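Local coordinates for protein lithostathine-1-alpha (Homo sapiens, PDB 1QDD) that may inhibit spontaneous calcium carbonate precipitation as a secreted, O-glycosylated C-type lectin-like protein of the pancreas, and may be associated with pancreas and brain regeneration, at residues A[23-35]-A[132-144]. The protein carries 1 engineered substitution. Residues are numbered along the deposited sequence; the frame is centred on the assembly and turned at random.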
ATOM      1  N   SER A  23     -12.875   4.713  -6.904  1.00 20.33           N
ATOM      2  CA  SER A  23     -13.741   3.910  -6.056  1.00 20.18           C
ATOM      3  C   SER A  23     -13.156   3.404  -4.751  1.00 18.16           C
ATOM      4  O   SER A  23     -13.856   2.758  -3.963  1.00 18.97           O
ATOM      5  CB  SER A  23     -14.340   2.752  -6.881  1.00 21.82           C
ATOM      6  OG  SER A  23     -15.020   3.277  -8.013  1.00 25.52           O
ATOM      7  N   TYR A  24     -11.898   3.710  -4.436  1.00 14.91           N
ATOM      8  CA  TYR A  24     -11.266   3.325  -3.180  1.00 12.78           C
ATOM      9  C   TYR A  24     -10.797   4.586  -2.457  1.00 11.59           C
ATOM     10  O   TYR A  24     -10.668   5.671  -3.040  1.00 11.96           O
ATOM     11  CB  TYR A  24     -10.083   2.383  -3.438  1.00 13.58           C
ATOM     12  CG  TYR A  24     -10.499   0.966  -3.776  1.00 15.37           C
ATOM     13  CD1 TYR A  24     -10.908   0.612  -5.052  1.00 17.42           C
ATOM     14  CD2 TYR A  24     -10.454  -0.024  -2.813  1.00 15.90           C
ATOM     15  CE1 TYR A  24     -11.321  -0.679  -5.340  1.00 19.13           C
ATOM     16  CE2 TYR A  24     -10.837  -1.332  -3.084  1.00 18.19           C
ATOM     17  CZ  TYR A  24     -11.273  -1.637  -4.355  1.00 18.88           C
ATOM     18  OH  TYR A  24     -11.662  -2.938  -4.627  1.00 21.91           O
ATOM     19  N   CYS A  25     -10.565   4.455  -1.153  1.00 10.59           N
ATOM     20  CA  CYS A  25     -10.043   5.514  -0.287  1.00 10.62           C
ATOM     21  C   CYS A  25      -8.668   5.086   0.234  1.00  9.70           C
ATOM     22  O   CYS A  25      -8.444   3.910   0.509  1.00 11.06           O
ATOM     23  CB  CYS A  25     -10.967   5.804   0.891  1.00 10.72           C
ATOM     24  SG  CYS A  25     -12.671   6.219   0.459  1.00 14.58           S
ATOM     25  N   TYR A  26      -7.762   6.061   0.306  1.00  9.24           N
ATOM     26  CA  TYR A  26      -6.372   5.811   0.677  1.00  9.10           C
ATOM     27  C   TYR A  26      -5.858   6.766   1.745  1.00  8.85           C
ATOM     28  O   TYR A  26      -6.287   7.931   1.748  1.00 10.34           O
ATOM     29  CB  TYR A  26      -5.505   6.033  -0.580  1.00  9.20           C
ATOM     30  CG  TYR A  26      -5.731   5.172  -1.792  1.00  8.35           C
ATOM     31  CD1 TYR A  26      -6.864   5.351  -2.600  1.00  9.32           C
ATOM     32  CD2 TYR A  26      -4.818   4.198  -2.195  1.00  9.04           C
ATOM     33  CE1 TYR A  26      -7.100   4.583  -3.719  1.00  9.22           C
ATOM     34  CE2 TYR A  26      -5.046   3.429  -3.325  1.00  9.37           C
ATOM     35  CZ  TYR A  26      -6.176   3.627  -4.080  1.00  8.66           C
ATOM     36  OH  TYR A  26      -6.442   2.889  -5.221  1.00 11.29           O
ATOM     37  N   TYR A  27      -4.900   6.346   2.564  1.00  9.12           N
ATOM     38  CA  TYR A  27      -4.276   7.281   3.502  1.00  9.13           C
ATOM     39  C   TYR A  27      -2.885   6.799   3.892  1.00  9.24           C
ATOM     40  O   TYR A  27      -2.595   5.605   3.931  1.00  9.67           O
ATOM     41  CB  TYR A  27      -5.086   7.537   4.772  1.00 10.55           C
ATOM     42  CG  TYR A  27      -5.430   6.322   5.591  1.00 10.50           C
ATOM     43  CD1 TYR A  27      -4.634   5.915   6.645  1.00 12.30           C
ATOM     44  CD2 TYR A  27      -6.549   5.549   5.301  1.00 11.84           C
ATOM     45  CE1 TYR A  27      -4.934   4.785   7.393  1.00 12.40           C
ATOM     46  CE2 TYR A  27      -6.875   4.433   6.042  1.00 12.09           C
ATOM     47  CZ  TYR A  27      -6.069   4.063   7.091  1.00 12.45           C
ATOM     48  OH  TYR A  27      -6.389   2.942   7.837  1.00 14.17           O
ATOM     49  N   PHE A  28      -2.001   7.748   4.189  1.00  8.72           N
ATOM     50  CA  PHE A  28      -0.643   7.528   4.656  1.00  9.00           C
ATOM     51  C   PHE A  28      -0.612   7.660   6.181  1.00  9.02           C
ATOM     52  O   PHE A  28      -1.152   8.644   6.732  1.00 11.93           O
ATOM     53  CB  PHE A  28       0.318   8.539   4.021  1.00  9.93           C
ATOM     54  CG  PHE A  28       1.719   8.526   4.580  1.00 10.13           C
ATOM     55  CD1 PHE A  28       2.182   9.615   5.308  1.00 11.34           C
ATOM     56  CD2 PHE A  28       2.571   7.455   4.397  1.00 10.78           C
ATOM     57  CE1 PHE A  28       3.463   9.633   5.835  1.00 12.35           C
ATOM     58  CE2 PHE A  28       3.844   7.465   4.918  1.00 10.47           C
ATOM     59  CZ  PHE A  28       4.299   8.551   5.640  1.00 11.10           C
ATOM     60  N   ASN A  29      -0.103   6.699   6.909  1.00  8.16           N
ATOM     61  CA  ASN A  29       0.027   6.701   8.368  1.00  8.29           C
ATOM     62  C   ASN A  29       1.512   6.730   8.725  1.00  8.64           C
ATOM     63  O   ASN A  29       2.256   5.807   8.363  1.00  9.29           O
ATOM     64  CB  ASN A  29      -0.665   5.463   8.944  1.00  9.27           C
ATOM     65  CG  ASN A  29      -0.849   5.449  10.439  1.00 11.33           C
ATOM     66  OD1 ASN A  29      -1.716   4.752  11.020  1.00 14.37           O
ATOM     67  ND2 ASN A  29      -0.032   6.185  11.156  1.00 10.45           N
ATOM     68  N   GLU A  30       1.974   7.762   9.432  1.00  9.33           N
ATOM     69  CA  GLU A  30       3.379   7.920   9.803  1.00 11.62           C
ATOM     70  C   GLU A  30       3.821   7.107  10.996  1.00 12.71           C
ATOM     71  O   GLU A  30       5.012   7.152  11.394  1.00 16.02           O
ATOM     72  CB  GLU A  30       3.735   9.415   9.941  1.00 13.26           C
ATOM     73  CG  GLU A  30       5.188   9.725   9.568  1.00 16.10           C
ATOM     74  CD  GLU A  30       5.474  11.211   9.555  1.00 17.34           C
ATOM     75  OE1 GLU A  30       5.331  11.846  10.619  1.00 18.48           O
ATOM     76  OE2 GLU A  30       5.844  11.747   8.492  1.00 18.79           O
ATOM     77  N   ASP A  31       3.010   6.248  11.564  1.00 12.85           N
ATOM     78  CA  ASP A  31       3.373   5.315  12.619  1.00 13.62           C
ATOM     79  C   ASP A  31       4.321   4.239  12.099  1.00 14.69           C
ATOM     80  O   ASP A  31       4.025   3.650  11.043  1.00 16.82           O
ATOM     81  CB  ASP A  31       2.091   4.635  13.085  1.00 14.00           C
ATOM     82  CG  ASP A  31       2.266   3.713  14.271  1.00 15.99           C
ATOM     83  OD1 ASP A  31       3.272   3.815  14.993  1.00 18.27           O
ATOM     84  OD2 ASP A  31       1.345   2.889  14.458  1.00 16.84           O
ATOM     85  N   ARG A  32       5.367   3.922  12.836  1.00 13.03           N
ATOM     86  CA  ARG A  32       6.350   2.915  12.439  1.00 13.81           C
ATOM     87  C   ARG A  32       6.017   1.574  13.050  1.00 12.93           C
ATOM     88  O   ARG A  32       6.011   1.381  14.268  1.00 14.05           O
ATOM     89  CB  ARG A  32       7.753   3.393  12.836  1.00 17.96           C
ATOM     90  CG  ARG A  32       8.188   4.655  12.107  1.00 20.92           C
ATOM     91  CD  ARG A  32       7.772   5.929  12.839  1.00 24.19           C
ATOM     92  NE  ARG A  32       8.565   7.061  12.377  1.00 26.72           N
ATOM     93  CZ  ARG A  32       8.438   7.700  11.221  1.00 27.58           C
ATOM     94  NH1 ARG A  32       7.502   7.341  10.360  1.00 28.18           N
ATOM     95  NH2 ARG A  32       9.266   8.704  10.947  1.00 28.77           N
ATOM     96  N   GLU A  33       5.590   0.631  12.215  1.00 10.74           N
ATOM     97  CA  GLU A  33       5.133  -0.689  12.595  1.00 10.32           C
ATOM     98  C   GLU A  33       5.760  -1.758  11.692  1.00 10.12           C
ATOM     99  O   GLU A  33       6.173  -1.431  10.573  1.00 10.36           O
ATOM    100  CB  GLU A  33       3.610  -0.792  12.487  1.00 11.95           C
ATOM    101  CG  GLU A  33       2.789   0.178  13.307  1.00 13.53           C
ATOM    102  CD  GLU A  33       2.681  -0.126  14.785  1.00 15.32           C
ATOM    103  OE1 GLU A  33       3.065  -1.209  15.268  1.00 16.96           O
ATOM    104  OE2 GLU A  33       2.157   0.743  15.528  1.00 18.26           O
ATOM    105  N   THR A  34       5.809  -2.993  12.167  1.00  9.73           N
ATOM    106  CA  THR A  34       6.225  -4.099  11.311  1.00 10.27           C
ATOM    107  C   THR A  34       5.226  -4.289  10.165  1.00  9.99           C
ATOM    108  O   THR A  34       4.087  -3.818  10.254  1.00  9.86           O
ATOM    109  CB  THR A  34       6.367  -5.420  12.093  1.00 10.47           C
ATOM    110  OG1 THR A  34       5.059  -5.772  12.551  1.00 12.35           O
ATOM    111  CG2 THR A  34       7.333  -5.315  13.259  1.00 12.30           C
ATOM    112  N   TRP A  35       5.602  -5.023   9.118  1.00  9.35           N
ATOM    113  CA  TRP A  35       4.699  -5.220   7.986  1.00  9.71           C
ATOM    114  C   TRP A  35       3.378  -5.853   8.402  1.00  9.54           C
ATOM    115  O   TRP A  35       2.298  -5.379   8.030  1.00  9.24           O
ATOM    116  CB  TRP A  35       5.398  -6.039   6.900  1.00  8.70           C
ATOM    117  CG  TRP A  35       4.613  -6.211   5.633  1.00  8.62           C
ATOM    118  CD1 TRP A  35       4.701  -5.465   4.493  1.00  9.00           C
ATOM    119  CD2 TRP A  35       3.657  -7.234   5.337  1.00  8.88           C
ATOM    120  NE1 TRP A  35       3.847  -5.930   3.519  1.00  9.50           N
ATOM    121  CE2 TRP A  35       3.192  -7.025   4.029  1.00  9.09           C
ATOM    122  CE3 TRP A  35       3.143  -8.316   6.069  1.00  9.49           C
ATOM    123  CZ2 TRP A  35       2.210  -7.823   3.443  1.00  9.91           C
ATOM    124  CZ3 TRP A  35       2.171  -9.121   5.481  1.00 11.50           C
ATOM    125  CH2 TRP A  35       1.720  -8.854   4.185  1.00 11.11           C
ATOM    126  N   CYS A 132      10.827  -8.150   6.900  1.00 10.40           N
ATOM    127  CA  CYS A 132       9.468  -7.879   7.344  1.00 10.96           C
ATOM    128  C   CYS A 132       9.377  -7.329   8.760  1.00 11.63           C
ATOM    129  O   CYS A 132       8.353  -6.739   9.136  1.00 12.01           O
ATOM    130  CB  CYS A 132       8.616  -9.153   7.236  1.00 11.65           C
ATOM    131  SG  CYS A 132       8.384  -9.763   5.547  1.00 11.50           S
ATOM    132  N   GLU A 133      10.413  -7.508   9.569  1.00 12.96           N
ATOM    133  CA  GLU A 133      10.481  -7.038  10.937  1.00 14.85           C
ATOM    134  C   GLU A 133      10.939  -5.592  11.060  1.00 14.00           C
ATOM    135  O   GLU A 133      10.930  -5.048  12.175  1.00 15.25           O
ATOM    136  CB  GLU A 133      11.392  -7.958  11.770  1.00 18.24           C
ATOM    137  CG  GLU A 133      10.953  -9.408  11.785  1.00 22.99           C
ATOM    138  CD  GLU A 133      11.529 -10.241  10.659  1.00 25.01           C
ATOM    139  OE1 GLU A 133      12.257  -9.763   9.762  1.00 25.41           O
ATOM    140  OE2 GLU A 133      11.211 -11.454  10.646  1.00 28.41           O
ATOM    141  N   ASP A 134      11.325  -4.945   9.962  1.00 13.61           N
ATOM    142  CA  ASP A 134      11.622  -3.516   9.995  1.00 13.85           C
ATOM    143  C   ASP A 134      10.370  -2.726  10.378  1.00 12.88           C
ATOM    144  O   ASP A 134       9.244  -3.204  10.179  1.00 13.60           O
ATOM    145  CB  ASP A 134      12.146  -3.013   8.654  1.00 14.93           C
ATOM    146  CG  ASP A 134      13.587  -3.364   8.348  1.00 17.08           C
ATOM    147  OD1 ASP A 134      14.264  -3.975   9.192  1.00 19.04           O
ATOM    148  OD2 ASP A 134      14.004  -2.992   7.226  1.00 18.81           O
ATOM    149  N   LYS A 135      10.540  -1.551  10.966  1.00 12.49           N
ATOM    150  CA  LYS A 135       9.432  -0.707  11.415  1.00 12.17           C
ATOM    151  C   LYS A 135       9.345   0.567  10.599  1.00 11.19           C
ATOM    152  O   LYS A 135      10.197   1.467  10.696  1.00 12.16           O
ATOM    153  CB  LYS A 135       9.549  -0.421  12.926  1.00 14.85           C
ATOM    154  CG  LYS A 135       9.418  -1.691  13.757  1.00 18.62           C
ATOM    155  CD  LYS A 135       9.848  -1.544  15.203  1.00 21.69           C
ATOM    156  CE  LYS A 135       9.950  -2.916  15.863  1.00 23.37           C
ATOM    157  NZ  LYS A 135      10.210  -2.819  17.321  1.00 25.68           N
ATOM    158  N   PHE A 136       8.371   0.626   9.691  1.00  9.89           N
ATOM    159  CA  PHE A 136       8.169   1.713   8.755  1.00  9.28           C
ATOM    160  C   PHE A 136       6.736   2.249   8.785  1.00  7.87           C
ATOM    161  O   PHE A 136       5.794   1.608   9.263  1.00  9.06           O
ATOM    162  CB  PHE A 136       8.437   1.215   7.314  1.00  9.82           C
ATOM    163  CG  PHE A 136       9.823   0.759   6.975  1.00 10.36           C
ATOM    164  CD1 PHE A 136      10.959   1.332   7.528  1.00 11.45           C
ATOM    165  CD2 PHE A 136      10.012  -0.250   6.036  1.00 11.64           C
ATOM    166  CE1 PHE A 136      12.226   0.899   7.196  1.00 13.14           C
ATOM    167  CE2 PHE A 136      11.285  -0.669   5.688  1.00 12.99           C
ATOM    168  CZ  PHE A 136      12.398  -0.097   6.265  1.00 13.53           C
ATOM    169  N   SER A 137       6.567   3.460   8.230  1.00  7.94           N
ATOM    170  CA  SER A 137       5.253   4.045   7.974  1.00  7.83           C
ATOM    171  C   SER A 137       4.594   3.273   6.822  1.00  7.08           C
ATOM    172  O   SER A 137       5.224   2.386   6.210  1.00  8.11           O
ATOM    173  CB  SER A 137       5.410   5.514   7.626  1.00  7.76           C
ATOM    174  OG  SER A 137       6.319   5.647   6.543  1.00  9.91           O
ATOM    175  N   PHE A 138       3.335   3.548   6.507  1.00  6.90           N
ATOM    176  CA  PHE A 138       2.577   2.700   5.575  1.00  7.26           C
ATOM    177  C   PHE A 138       1.387   3.391   4.957  1.00  7.98           C
ATOM    178  O   PHE A 138       0.898   4.423   5.450  1.00  8.71           O
ATOM    179  CB  PHE A 138       2.113   1.424   6.321  1.00  8.28           C
ATOM    180  CG  PHE A 138       1.329   1.610   7.585  1.00  9.13           C
ATOM    181  CD1 PHE A 138      -0.056   1.553   7.591  1.00  9.89           C
ATOM    182  CD2 PHE A 138       1.979   1.779   8.805  1.00  9.64           C
ATOM    183  CE1 PHE A 138      -0.770   1.652   8.767  1.00 10.60           C
ATOM    184  CE2 PHE A 138       1.258   1.876   9.973  1.00 10.32           C
ATOM    185  CZ  PHE A 138      -0.113   1.816   9.970  1.00 11.01           C
ATOM    186  N   VAL A 139       0.886   2.851   3.851  1.00  7.27           N
ATOM    187  CA  VAL A 139      -0.304   3.346   3.170  1.00  7.32           C
ATOM    188  C   VAL A 139      -1.381   2.249   3.191  1.00  6.94           C
ATOM    189  O   VAL A 139      -1.100   1.102   2.838  1.00  8.53           O
ATOM    190  CB  VAL A 139      -0.047   3.756   1.709  1.00  8.12           C
ATOM    191  CG1 VAL A 139      -1.318   4.175   0.973  1.00  9.56           C
ATOM    192  CG2 VAL A 139       0.974   4.888   1.612  1.00 10.29           C
ATOM    193  N   CYS A 140      -2.607   2.602   3.564  1.00  7.24           N
ATOM    194  CA  CYS A 140      -3.768   1.721   3.536  1.00  8.17           C
ATOM    195  C   CYS A 140      -4.726   2.074   2.389  1.00  8.20           C
ATOM    196  O   CYS A 140      -4.796   3.210   1.946  1.00  9.79           O
ATOM    197  CB  CYS A 140      -4.570   1.765   4.845  1.00  9.33           C
ATOM    198  SG  CYS A 140      -3.722   1.377   6.388  1.00  9.77           S
ATOM    199  N   LYS A 141      -5.466   1.071   1.927  1.00  8.15           N
ATOM    200  CA  LYS A 141      -6.466   1.174   0.865  1.00  8.66           C
ATOM    201  C   LYS A 141      -7.740   0.447   1.300  1.00  9.59           C
ATOM    202  O   LYS A 141      -7.648  -0.690   1.766  1.00 10.51           O
ATOM    203  CB  LYS A 141      -5.906   0.563  -0.431  1.00  9.60           C
ATOM    204  CG  LYS A 141      -6.839   0.439  -1.632  1.00 10.70           C
ATOM    205  CD  LYS A 141      -6.135  -0.221  -2.809  1.00 11.25           C
ATOM    206  CE  LYS A 141      -7.022  -0.472  -4.013  1.00 11.81           C
ATOM    207  NZ  LYS A 141      -6.220  -1.104  -5.116  1.00 12.34           N
ATOM    208  N   PHE A 142      -8.904   1.076   1.166  1.00  9.49           N
ATOM    209  CA  PHE A 142     -10.163   0.426   1.544  1.00 11.11           C
ATOM    210  C   PHE A 142     -11.274   0.859   0.589  1.00 11.97           C
ATOM    211  O   PHE A 142     -11.283   1.948   0.035  1.00 11.61           O
ATOM    212  CB  PHE A 142     -10.536   0.683   2.994  1.00 11.36           C
ATOM    213  CG  PHE A 142     -10.892   2.076   3.404  1.00 12.33           C
ATOM    214  CD1 PHE A 142     -12.204   2.535   3.352  1.00 12.82           C
ATOM    215  CD2 PHE A 142      -9.923   2.946   3.871  1.00 13.63           C
ATOM    216  CE1 PHE A 142     -12.524   3.818   3.744  1.00 13.69           C
ATOM    217  CE2 PHE A 142     -10.239   4.229   4.263  1.00 14.39           C
ATOM    218  CZ  PHE A 142     -11.540   4.676   4.200  1.00 13.85           C
ATOM    219  N   LYS A 143     -12.227  -0.074   0.403  1.00 14.09           N
ATOM    220  CA  LYS A 143     -13.318   0.172  -0.532  1.00 17.27           C
ATOM    221  C   LYS A 143     -14.336   1.111   0.114  1.00 20.03           C
ATOM    222  O   LYS A 143     -14.810   0.941   1.221  1.00 19.94           O
ATOM    223  CB  LYS A 143     -14.051  -1.057  -1.063  1.00 18.37           C
ATOM    224  CG  LYS A 143     -15.143  -0.801  -2.090  0.53 19.97           C
ATOM    225  CD  LYS A 143     -14.729  -0.297  -3.454  0.53 20.90           C
ATOM    226  CE  LYS A 143     -15.925   0.278  -4.217  0.53 21.53           C
ATOM    227  NZ  LYS A 143     -16.395   1.551  -3.612  0.53 22.25           N
ATOM    228  N   ASN A 144     -14.546   2.148  -0.667  1.00 24.04           N
ATOM    229  CA  ASN A 144     -15.597   3.089  -0.614  1.00 27.56           C
ATOM    230  C   ASN A 144     -15.473   4.391  -1.318  1.00 28.10           C
ATOM    231  O   ASN A 144     -14.630   5.266  -1.257  1.00 31.70           O
ATOM    232  CB  ASN A 144     -16.412   3.136   0.693  1.00 28.58           C
ATOM    233  CG  ASN A 144     -17.737   2.671   0.031  1.00 28.55           C
ATOM    234  OD1 ASN A 144     -17.703   1.952  -0.980  1.00 28.29           O
ATOM    235  ND2 ASN A 144     -18.823   3.153   0.577  1.00 29.67           N
TER
HETATM  236  O   HOH W   1     -13.663   6.677  -3.764  1.00 33.15           O
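The carbonyl oxygen of Ser23 takes a hydrogen bond from Lys143 NZ at 2.8 Å, in the carbonyl plane on a lone pair, in one of two conformers of that lysine, and a weak one from the backbone N of Asn144. From this end, strands 24-33 and 136-143 run antiparallel, with hydrogen-bonded pairs Cys25-Phe142, Tyr27-Cys140 and Asn29-Phe138. A beta bulge between Asn29 and Glu33 shifts the register by two, and there Glu33 N and Phe136 O bond at 3.1 Å with the donor well above the carbonyl plane.

Lys141 CE covers one face of the Tyr24 ring, 3.9 Å from the centroid, and carries NZ to 4.8 Å from that centroid, a cation-pi contact nearly on the ring normal; in the same conformer, Lys143 CD sits over the opposite face. Fully extended, Lys141 also runs alongside Tyr26; its NZ forms a salt bridge with Glu58, to which Tyr26 OH hydrogen-bonds.

On the face opposite Tyr26 and Lys141, Cys25 CB packs over the Phe142 ring, 3.8 Å from its centroid. Tyr27, with chi1 57° placing CG between its backbone N and carbonyl carbon, turns a ring face to Cys140 CB; Cys140 SG approaches the same ring obliquely, and Phe142 CE2 meets its edge. Asn29 CB lies over Phe138, beside helix 35-44.

Disulfides tie Cys25 to Cys14 and Cys140 to Cys42 of helix 35-44. The backbone ladder pairs an early strand of the lectin domain with its last, closing the double-loop C-type lectin fold.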